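Nucleoside diphosphate kinase (Encephalitozoon cuniculi, PDB 3MPD) probably catalyses transfer of the gamma phosphate of ATP to nucleoside diphosphates by a ping-pong mechanism, supplying nucleoside triphosphates other than ATP. Local coordinates at residues E6-R19 and I117-I131. Sequence-based numbering, arbitrary orientation.
Sequences ERTFIMIKPDAIKR and IIHGSDCVENAEKEI
M11 and H119 face each other as an antiparallel hydrogen-bonded pair, and their two backbone bonds, M11 N to H119 O at 2.9 Å and H119 N to M11 O at 2.8 Å, illustrate how strand pairing places the backbone of a probable active-site residue. The pairing continues at both ends of strand 118-120. K13 N reaches I117 O from above the carbonyl plane, while S121 closes on F9 twice, its N donating to F9 O and its OG accepting from F9 N (3.1 Å). The same serine OG donates to E130 OE1 at 2.7 Å. H119 NE2 meets that oxygen at 2.8 Å, in the imidazole plane and nearly straight (170°), but from the opposite face of the carboxylate. Two donors thus grip one oxygen; S121 helps position the E130 carboxylate, whose bond to NE2 in turn restrains the turn of the imidazole. ND1 lies towards water 3, which accepts from K13 NZ, itself also bonded to N116.

Farther along, R7 holds E128 side-on in a salt bridge: NE to OE2 (2.9 Å) and NH2 to OE1 (2.7 Å), with guanidinium and carboxylate only 22° from coplanar. I131 CD1 lies over one face of the guanidinium, offset toward its rim, and water 1 donates to both R7 O and E128 OE2. Against the helix, F9 CG stands anti to the backbone N (chi1 -180°), which sets the ring against E130 CB and W134. Strand 7-12, with antiparallel strand 118-120 alongside and helix 124-134 crossing over, forms part of the ferredoxin-like core of NDP kinases, carrying the histidine that probably becomes phosphorylated during catalysis, beside the probable ATP-binding lysine K13.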
ATOM      1  N   GLU A   6       6.020 -12.117  14.785  1.00 38.46           N
ATOM      2  CA  GLU A   6       5.550 -10.866  15.396  1.00 35.92           C
ATOM      3  C   GLU A   6       4.968  -9.924  14.327  1.00 33.53           C
ATOM      4  O   GLU A   6       5.421  -9.923  13.176  1.00 31.96           O
ATOM      5  CB  GLU A   6       6.724 -10.223  16.137  1.00 36.09           C
ATOM      6  CG  GLU A   6       6.451  -8.943  16.894  1.00 34.23           C
ATOM      7  CD  GLU A   6       7.646  -8.530  17.754  1.00 33.86           C
ATOM      8  OE1 GLU A   6       7.995  -9.272  18.697  1.00 34.08           O
ATOM      9  OE2 GLU A   6       8.249  -7.467  17.497  1.00 32.11           O
ATOM     10  N   ARG A   7       3.963  -9.137  14.693  1.00 32.31           N
ATOM     11  CA  ARG A   7       3.458  -8.094  13.781  1.00 30.61           C
ATOM     12  C   ARG A   7       3.391  -6.687  14.394  1.00 29.34           C
ATOM     13  O   ARG A   7       3.366  -6.529  15.620  1.00 28.86           O
ATOM     14  CB  ARG A   7       2.106  -8.477  13.221  1.00 31.17           C
ATOM     15  CG  ARG A   7       1.284  -9.227  14.187  1.00 35.51           C
ATOM     16  CD  ARG A   7       0.068  -9.804  13.525  1.00 38.12           C
ATOM     17  NE  ARG A   7      -1.048  -9.575  14.428  1.00 40.96           N
ATOM     18  CZ  ARG A   7      -2.324  -9.688  14.087  1.00 42.91           C
ATOM     19  NH1 ARG A   7      -2.664 -10.046  12.849  1.00 41.52           N
ATOM     20  NH2 ARG A   7      -3.253  -9.436  14.995  1.00 43.04           N
ATOM     21  N   THR A   8       3.352  -5.666  13.528  1.00 27.45           N
ATOM     22  CA  THR A   8       3.334  -4.272  13.977  1.00 26.69           C
ATOM     23  C   THR A   8       2.428  -3.431  13.091  1.00 25.97           C
ATOM     24  O   THR A   8       2.229  -3.742  11.909  1.00 26.01           O
ATOM     25  CB  THR A   8       4.769  -3.667  14.067  1.00 25.72           C
ATOM     26  OG1 THR A   8       4.733  -2.407  14.754  1.00 25.78           O
ATOM     27  CG2 THR A   8       5.425  -3.495  12.690  1.00 24.71           C
ATOM     28  N   PHE A   9       1.849  -2.393  13.680  1.00 26.14           N
ATOM     29  CA  PHE A   9       0.938  -1.522  12.969  1.00 25.21           C
ATOM     30  C   PHE A   9       1.678  -0.268  12.555  1.00 24.60           C
ATOM     31  O   PHE A   9       2.269   0.413  13.384  1.00 24.34           O
ATOM     32  CB  PHE A   9      -0.286  -1.170  13.831  1.00 26.41           C
ATOM     33  CG  PHE A   9      -1.259  -0.279  13.136  1.00 25.93           C
ATOM     34  CD1 PHE A   9      -2.021  -0.767  12.076  1.00 24.22           C
ATOM     35  CD2 PHE A   9      -1.386   1.054  13.511  1.00 25.68           C
ATOM     36  CE1 PHE A   9      -2.900   0.050  11.388  1.00 26.73           C
ATOM     37  CE2 PHE A   9      -2.285   1.890  12.848  1.00 29.71           C
ATOM     38  CZ  PHE A   9      -3.036   1.390  11.771  1.00 26.76           C
ATOM     39  N   ILE A  10       1.651   0.018  11.264  1.00 24.55           N
ATOM     40  CA  ILE A  10       2.390   1.153  10.705  1.00 23.76           C
ATOM     41  C   ILE A  10       1.387   2.009   9.950  1.00 23.78           C
ATOM     42  O   ILE A  10       0.711   1.522   9.047  1.00 24.57           O
ATOM     43  CB  ILE A  10       3.464   0.700   9.706  1.00 22.41           C
ATOM     44  CG1 ILE A  10       4.423  -0.346  10.324  1.00 22.54           C
ATOM     45  CG2 ILE A  10       4.240   1.916   9.133  1.00 23.54           C
ATOM     46  CD1 ILE A  10       5.280   0.153  11.560  1.00 21.69           C
ATOM     47  N   MET A  11       1.336   3.295  10.270  1.00 23.67           N
ATOM     48  CA  MET A  11       0.366   4.164   9.627  1.00 22.69           C
ATOM     49  C   MET A  11       1.050   5.415   9.125  1.00 21.97           C
ATOM     50  O   MET A  11       1.673   6.154   9.910  1.00 22.14           O
ATOM     51  CB  MET A  11      -0.764   4.492  10.617  1.00 23.97           C
ATOM     52  CG  MET A  11      -1.823   5.437  10.086  1.00 25.67           C
ATOM     53  SD  MET A  11      -3.181   5.627  11.283  1.00 30.86           S
ATOM     54  CE  MET A  11      -2.333   6.140  12.781  1.00 30.87           C
ATOM     55  N   ILE A  12       0.938   5.652   7.820  1.00 20.85           N
ATOM     56  CA  ILE A  12       1.460   6.884   7.229  1.00 20.25           C
ATOM     57  C   ILE A  12       0.466   8.009   7.511  1.00 21.62           C
ATOM     58  O   ILE A  12      -0.720   7.900   7.132  1.00 22.32           O
ATOM     59  CB  ILE A  12       1.705   6.759   5.711  1.00 20.12           C
ATOM     60  CG1 ILE A  12       2.624   5.568   5.419  1.00 18.70           C
ATOM     61  CG2 ILE A  12       2.237   8.121   5.113  1.00 17.89           C
ATOM     62  CD1 ILE A  12       2.978   5.407   3.910  1.00 19.86           C
ATOM     63  N   LYS A  13       0.961   9.076   8.151  1.00 20.75           N
ATOM     64  CA  LYS A  13       0.104  10.179   8.639  1.00 21.62           C
ATOM     65  C   LYS A  13      -0.320  11.059   7.467  1.00 21.74           C
ATOM     66  O   LYS A  13       0.372  11.077   6.433  1.00 21.45           O
ATOM     67  CB  LYS A  13       0.862  10.997   9.709  1.00 21.11           C
ATOM     68  CG  LYS A  13       1.233  10.151  10.941  1.00 20.66           C
ATOM     69  CD  LYS A  13       1.624  11.012  12.140  1.00 22.31           C
ATOM     70  CE  LYS A  13       1.698  10.128  13.392  1.00 22.71           C
ATOM     71  NZ  LYS A  13       2.404  10.887  14.464  1.00 21.90           N
ATOM     72  N   PRO A  14      -1.435  11.801   7.617  1.00 22.98           N
ATOM     73  CA  PRO A  14      -2.077  12.458   6.469  1.00 22.71           C
ATOM     74  C   PRO A  14      -1.156  13.370   5.660  1.00 22.22           C
ATOM     75  O   PRO A  14      -1.234  13.380   4.447  1.00 20.79           O
ATOM     76  CB  PRO A  14      -3.203  13.300   7.126  1.00 24.07           C
ATOM     77  CG  PRO A  14      -3.503  12.597   8.404  1.00 24.11           C
ATOM     78  CD  PRO A  14      -2.168  12.075   8.885  1.00 23.68           C
ATOM     79  N   ASP A  15      -0.306  14.145   6.336  1.00 22.32           N
ATOM     80  CA  ASP A  15       0.594  15.050   5.648  1.00 22.52           C
ATOM     81  C   ASP A  15       1.687  14.366   4.822  1.00 21.57           C
ATOM     82  O   ASP A  15       2.103  14.904   3.789  1.00 21.51           O
ATOM     83  CB  ASP A  15       1.195  16.078   6.617  1.00 23.06           C
ATOM     84  CG  ASP A  15       0.135  16.986   7.203  1.00 27.07           C
ATOM     85  OD1 ASP A  15      -0.634  17.589   6.420  1.00 29.42           O
ATOM     86  OD2 ASP A  15       0.046  17.075   8.441  1.00 29.38           O
ATOM     87  N   ALA A  16       2.106  13.184   5.252  1.00 20.30           N
ATOM     88  CA  ALA A  16       3.115  12.437   4.518  1.00 19.50           C
ATOM     89  C   ALA A  16       2.516  11.881   3.233  1.00 19.62           C
ATOM     90  O   ALA A  16       3.214  11.776   2.223  1.00 19.55           O
ATOM     91  CB  ALA A  16       3.705  11.304   5.385  1.00 17.94           C
ATOM     92  N   ILE A  17       1.215  11.578   3.242  1.00 19.58           N
ATOM     93  CA  ILE A  17       0.528  11.191   2.002  1.00 19.34           C
ATOM     94  C   ILE A  17       0.598  12.349   0.998  1.00 20.05           C
ATOM     95  O   ILE A  17       0.941  12.169  -0.183  1.00 18.80           O
ATOM     96  CB  ILE A  17      -0.993  10.857   2.259  1.00 21.86           C
ATOM     97  CG1 ILE A  17      -1.170   9.690   3.251  1.00 21.03           C
ATOM     98  CG2 ILE A  17      -1.698  10.565   0.951  1.00 19.49           C
ATOM     99  CD1 ILE A  17      -0.541   8.399   2.798  1.00 23.16           C
ATOM    100  N   LYS A  18       0.269  13.542   1.487  1.00 20.60           N
ATOM    101  CA  LYS A  18       0.251  14.762   0.666  1.00 20.96           C
ATOM    102  C   LYS A  18       1.629  15.205   0.149  1.00 19.60           C
ATOM    103  O   LYS A  18       1.733  15.801  -0.915  1.00 19.92           O
ATOM    104  CB  LYS A  18      -0.453  15.891   1.433  1.00 20.03           C
ATOM    105  CG  LYS A  18      -1.939  15.498   1.801  1.00 23.36           C
ATOM    106  CD  LYS A  18      -2.643  16.595   2.586  1.00 22.58           C
ATOM    107  CE  LYS A  18      -4.160  16.301   2.780  1.00 25.39           C
ATOM    108  NZ  LYS A  18      -4.733  17.433   3.634  1.00 27.90           N
ATOM    109  N   ARG A  19       2.672  14.914   0.909  1.00 19.11           N
ATOM    110  CA  ARG A  19       4.060  15.085   0.447  1.00 18.11           C
ATOM    111  C   ARG A  19       4.549  13.980  -0.493  1.00 17.90           C
ATOM    112  O   ARG A  19       5.720  13.995  -0.951  1.00 17.50           O
ATOM    113  CB  ARG A  19       4.995  15.171   1.661  1.00 17.56           C
ATOM    114  CG  ARG A  19       4.672  16.416   2.552  1.00 18.16           C
ATOM    115  CD  ARG A  19       5.531  16.442   3.799  1.00 18.77           C
ATOM    116  NE  ARG A  19       6.984  16.525   3.532  1.00 18.00           N
ATOM    117  CZ  ARG A  19       7.911  16.384   4.483  1.00 20.83           C
ATOM    118  NH1 ARG A  19       7.543  16.150   5.751  1.00 19.57           N
ATOM    119  NH2 ARG A  19       9.206  16.497   4.191  1.00 17.73           N
ATOM    120  N   ILE A 117       5.402  12.176  10.236  1.00 18.50           N
ATOM    121  CA  ILE A 117       5.402  11.307   9.018  1.00 17.85           C
ATOM    122  C   ILE A 117       4.575  10.022   9.144  1.00 18.62           C
ATOM    123  O   ILE A 117       3.923   9.593   8.182  1.00 18.84           O
ATOM    124  CB  ILE A 117       6.845  10.912   8.554  1.00 16.64           C
ATOM    125  CG1 ILE A 117       7.771  12.138   8.441  1.00 17.77           C
ATOM    126  CG2 ILE A 117       6.806  10.101   7.241  1.00 16.13           C
ATOM    127  CD1 ILE A 117       7.247  13.228   7.455  1.00 19.15           C
ATOM    128  N   ILE A 118       4.680   9.366  10.303  1.00 18.72           N
ATOM    129  CA  ILE A 118       4.326   7.962  10.409  1.00 19.28           C
ATOM    130  C   ILE A 118       4.115   7.604  11.882  1.00 21.12           C
ATOM    131  O   ILE A 118       4.692   8.238  12.797  1.00 22.29           O
ATOM    132  CB  ILE A 118       5.473   7.054   9.763  1.00 19.06           C
ATOM    133  CG1 ILE A 118       5.064   5.591   9.611  1.00 18.62           C
ATOM    134  CG2 ILE A 118       6.805   7.192  10.529  1.00 17.18           C
ATOM    135  CD1 ILE A 118       6.192   4.756   8.837  1.00 16.81           C
ATOM    136  N   HIS A 119       3.252   6.625  12.119  1.00 21.53           N
ATOM    137  CA  HIS A 119       3.126   6.022  13.424  1.00 22.56           C
ATOM    138  C   HIS A 119       3.582   4.578  13.327  1.00 22.10           C
ATOM    139  O   HIS A 119       3.200   3.889  12.377  1.00 21.67           O
ATOM    140  CB  HIS A 119       1.651   6.002  13.829  1.00 24.82           C
ATOM    141  CG  HIS A 119       1.372   5.050  14.944  1.00 27.67           C
ATOM    142  ND1 HIS A 119       1.543   5.391  16.270  1.00 31.26           N
ATOM    143  CD2 HIS A 119       0.968   3.757  14.933  1.00 29.37           C
ATOM    144  CE1 HIS A 119       1.255   4.350  17.029  1.00 30.36           C
ATOM    145  NE2 HIS A 119       0.894   3.348  16.241  1.00 31.55           N
ATOM    146  N   GLY A 120       4.353   4.084  14.304  1.00 22.06           N
ATOM    147  CA  GLY A 120       4.575   2.633  14.398  1.00 21.44           C
ATOM    148  C   GLY A 120       4.310   2.188  15.821  1.00 24.08           C
ATOM    149  O   GLY A 120       4.610   2.935  16.752  1.00 22.83           O
ATOM    150  N   SER A 121       3.754   0.983  16.009  1.00 24.47           N
ATOM    151  CA  SER A 121       3.479   0.494  17.373  1.00 26.71           C
ATOM    152  C   SER A 121       4.718   0.538  18.278  1.00 27.59           C
ATOM    153  O   SER A 121       5.824   0.325  17.819  1.00 26.80           O
ATOM    154  CB  SER A 121       2.932  -0.944  17.347  1.00 27.04           C
ATOM    155  OG  SER A 121       1.836  -1.052  16.466  1.00 26.21           O
ATOM    156  N   ASP A 122       4.521   0.795  19.569  1.00 30.97           N
ATOM    157  CA  ASP A 122       5.653   0.870  20.497  1.00 32.86           C
ATOM    158  C   ASP A 122       5.930  -0.446  21.224  1.00 34.02           C
ATOM    159  O   ASP A 122       7.005  -0.626  21.786  1.00 35.21           O
ATOM    160  CB  ASP A 122       5.538   2.061  21.470  1.00 33.92           C
ATOM    161  CG  ASP A 122       4.383   1.946  22.453  1.00 38.59           C
ATOM    162  OD1 ASP A 122       3.559   0.996  22.391  1.00 40.52           O
ATOM    163  OD2 ASP A 122       4.297   2.853  23.319  1.00 41.18           O
ATOM    164  N   CYS A 123       4.970  -1.365  21.184  1.00 34.10           N
ATOM    165  CA  CYS A 123       5.126  -2.675  21.803  1.00 35.42           C
ATOM    166  C   CYS A 123       4.116  -3.655  21.202  1.00 35.38           C
ATOM    167  O   CYS A 123       3.190  -3.248  20.505  1.00 34.18           O
ATOM    168  CB  CYS A 123       4.974  -2.574  23.329  1.00 37.10           C
ATOM    169  SG  CYS A 123       3.339  -2.030  23.897  1.00 40.93           S
ATOM    170  N   VAL A 124       4.289  -4.941  21.485  1.00 36.83           N
ATOM    171  CA  VAL A 124       3.421  -5.980  20.917  1.00 38.15           C
ATOM    172  C   VAL A 124       1.950  -5.829  21.355  1.00 39.74           C
ATOM    173  O   VAL A 124       1.028  -5.972  20.543  1.00 39.43           O
ATOM    174  CB  VAL A 124       3.981  -7.395  21.243  1.00 39.85           C
ATOM    175  CG1 VAL A 124       2.893  -8.469  21.180  1.00 41.63           C
ATOM    176  CG2 VAL A 124       5.151  -7.730  20.292  1.00 38.93           C
ATOM    177  N   GLU A 125       1.744  -5.532  22.639  1.00 41.41           N
ATOM    178  CA  GLU A 125       0.415  -5.260  23.194  1.00 43.26           C
ATOM    179  C   GLU A 125      -0.321  -4.144  22.424  1.00 41.08           C
ATOM    180  O   GLU A 125      -1.475  -4.317  22.020  1.00 41.25           O
ATOM    181  CB  GLU A 125       0.532  -4.930  24.693  1.00 45.62           C
ATOM    182  CG  GLU A 125      -0.739  -4.374  25.321  1.00 50.91           C
ATOM    183  CD  GLU A 125      -0.688  -4.356  26.832  1.00 58.01           C
ATOM    184  OE1 GLU A 125      -0.870  -5.437  27.447  1.00 62.40           O
ATOM    185  OE2 GLU A 125      -0.496  -3.254  27.405  1.00 60.32           O
ATOM    186  N   ASN A 126       0.352  -3.019  22.205  1.00 38.50           N
ATOM    187  CA  ASN A 126      -0.245  -1.915  21.446  1.00 37.13           C
ATOM    188  C   ASN A 126      -0.436  -2.215  19.955  1.00 35.54           C
ATOM    189  O   ASN A 126      -1.439  -1.815  19.370  1.00 35.85           O
ATOM    190  CB  ASN A 126       0.523  -0.615  21.669  1.00 35.82           C
ATOM    191  CG  ASN A 126       0.285  -0.037  23.066  1.00 39.08           C
ATOM    192  OD1 ASN A 126      -0.637  -0.437  23.753  1.00 40.60           O
ATOM    193  ND2 ASN A 126       1.139   0.890  23.486  1.00 39.57           N
ATOM    194  N   ALA A 127       0.501  -2.942  19.355  1.00 33.44           N
ATOM    195  CA  ALA A 127       0.326  -3.407  17.980  1.00 32.98           C
ATOM    196  C   ALA A 127      -0.970  -4.213  17.784  1.00 34.87           C
ATOM    197  O   ALA A 127      -1.693  -4.010  16.803  1.00 34.83           O
ATOM    198  CB  ALA A 127       1.499  -4.240  17.572  1.00 31.73           C
ATOM    199  N   GLU A 128      -1.241  -5.140  18.694  1.00 36.44           N
ATOM    200  CA  GLU A 128      -2.453  -5.988  18.598  1.00 39.09           C
ATOM    201  C   GLU A 128      -3.739  -5.170  18.749  1.00 39.70           C
ATOM    202  O   GLU A 128      -4.673  -5.320  17.962  1.00 40.08           O
ATOM    203  CB  GLU A 128      -2.398  -7.125  19.623  1.00 41.40           C
ATOM    204  CG  GLU A 128      -1.304  -8.149  19.280  1.00 42.99           C
ATOM    205  CD  GLU A 128      -1.443  -8.727  17.874  1.00 44.40           C
ATOM    206  OE1 GLU A 128      -2.511  -9.316  17.567  1.00 45.35           O
ATOM    207  OE2 GLU A 128      -0.475  -8.609  17.074  1.00 42.93           O
ATOM    208  N   LYS A 129      -3.759  -4.280  19.734  1.00 39.94           N
ATOM    209  CA  LYS A 129      -4.866  -3.335  19.914  1.00 41.24           C
ATOM    210  C   LYS A 129      -5.067  -2.452  18.671  1.00 39.01           C
ATOM    211  O   LYS A 129      -6.198  -2.281  18.229  1.00 39.38           O
ATOM    212  CB  LYS A 129      -4.650  -2.465  21.177  1.00 42.70           C
ATOM    213  CG  LYS A 129      -5.559  -1.229  21.271  1.00 44.09           C
ATOM    214  CD  LYS A 129      -5.123  -0.265  22.368  1.00 47.71           C
ATOM    215  CE  LYS A 129      -5.476   1.167  21.994  1.00 46.27           C
ATOM    216  NZ  LYS A 129      -5.645   2.026  23.176  1.00 50.20           N
ATOM    217  N   GLU A 130      -3.979  -1.888  18.132  1.00 35.80           N
ATOM    218  CA  GLU A 130      -4.060  -1.005  16.963  1.00 34.60           C
ATOM    219  C   GLU A 130      -4.517  -1.762  15.710  1.00 34.84           C
ATOM    220  O   GLU A 130      -5.350  -1.259  14.962  1.00 35.38           O
ATOM    221  CB  GLU A 130      -2.724  -0.273  16.703  1.00 31.88           C
ATOM    222  CG  GLU A 130      -2.382   0.769  17.800  1.00 31.39           C
ATOM    223  CD  GLU A 130      -0.898   1.168  17.829  1.00 31.16           C
ATOM    224  OE1 GLU A 130      -0.128   0.799  16.892  1.00 29.34           O
ATOM    225  OE2 GLU A 130      -0.498   1.881  18.792  1.00 29.05           O
ATOM    226  N   ILE A 131      -3.983  -2.963  15.491  1.00 34.42           N
ATOM    227  CA  ILE A 131      -4.439  -3.792  14.368  1.00 34.97           C
ATOM    228  C   ILE A 131      -5.957  -4.059  14.421  1.00 38.13           C
ATOM    229  O   ILE A 131      -6.654  -3.847  13.417  1.00 38.29           O
ATOM    230  CB  ILE A 131      -3.631  -5.092  14.252  1.00 35.03           C
ATOM    231  CG1 ILE A 131      -2.197  -4.769  13.821  1.00 30.95           C
ATOM    232  CG2 ILE A 131      -4.294  -6.069  13.262  1.00 36.49           C
ATOM    233  CD1 ILE A 131      -1.196  -5.864  14.077  1.00 31.42           C
TER
HETATM  234  O   HOH W   1       2.170  -8.177  17.279  1.00 25.03           O
HETATM  235  O   HOH W   2       6.880  -0.881  15.272  1.00 13.72           O
HETATM  236  O   HOH W   3       1.870   8.648  16.494  1.00 30.49           O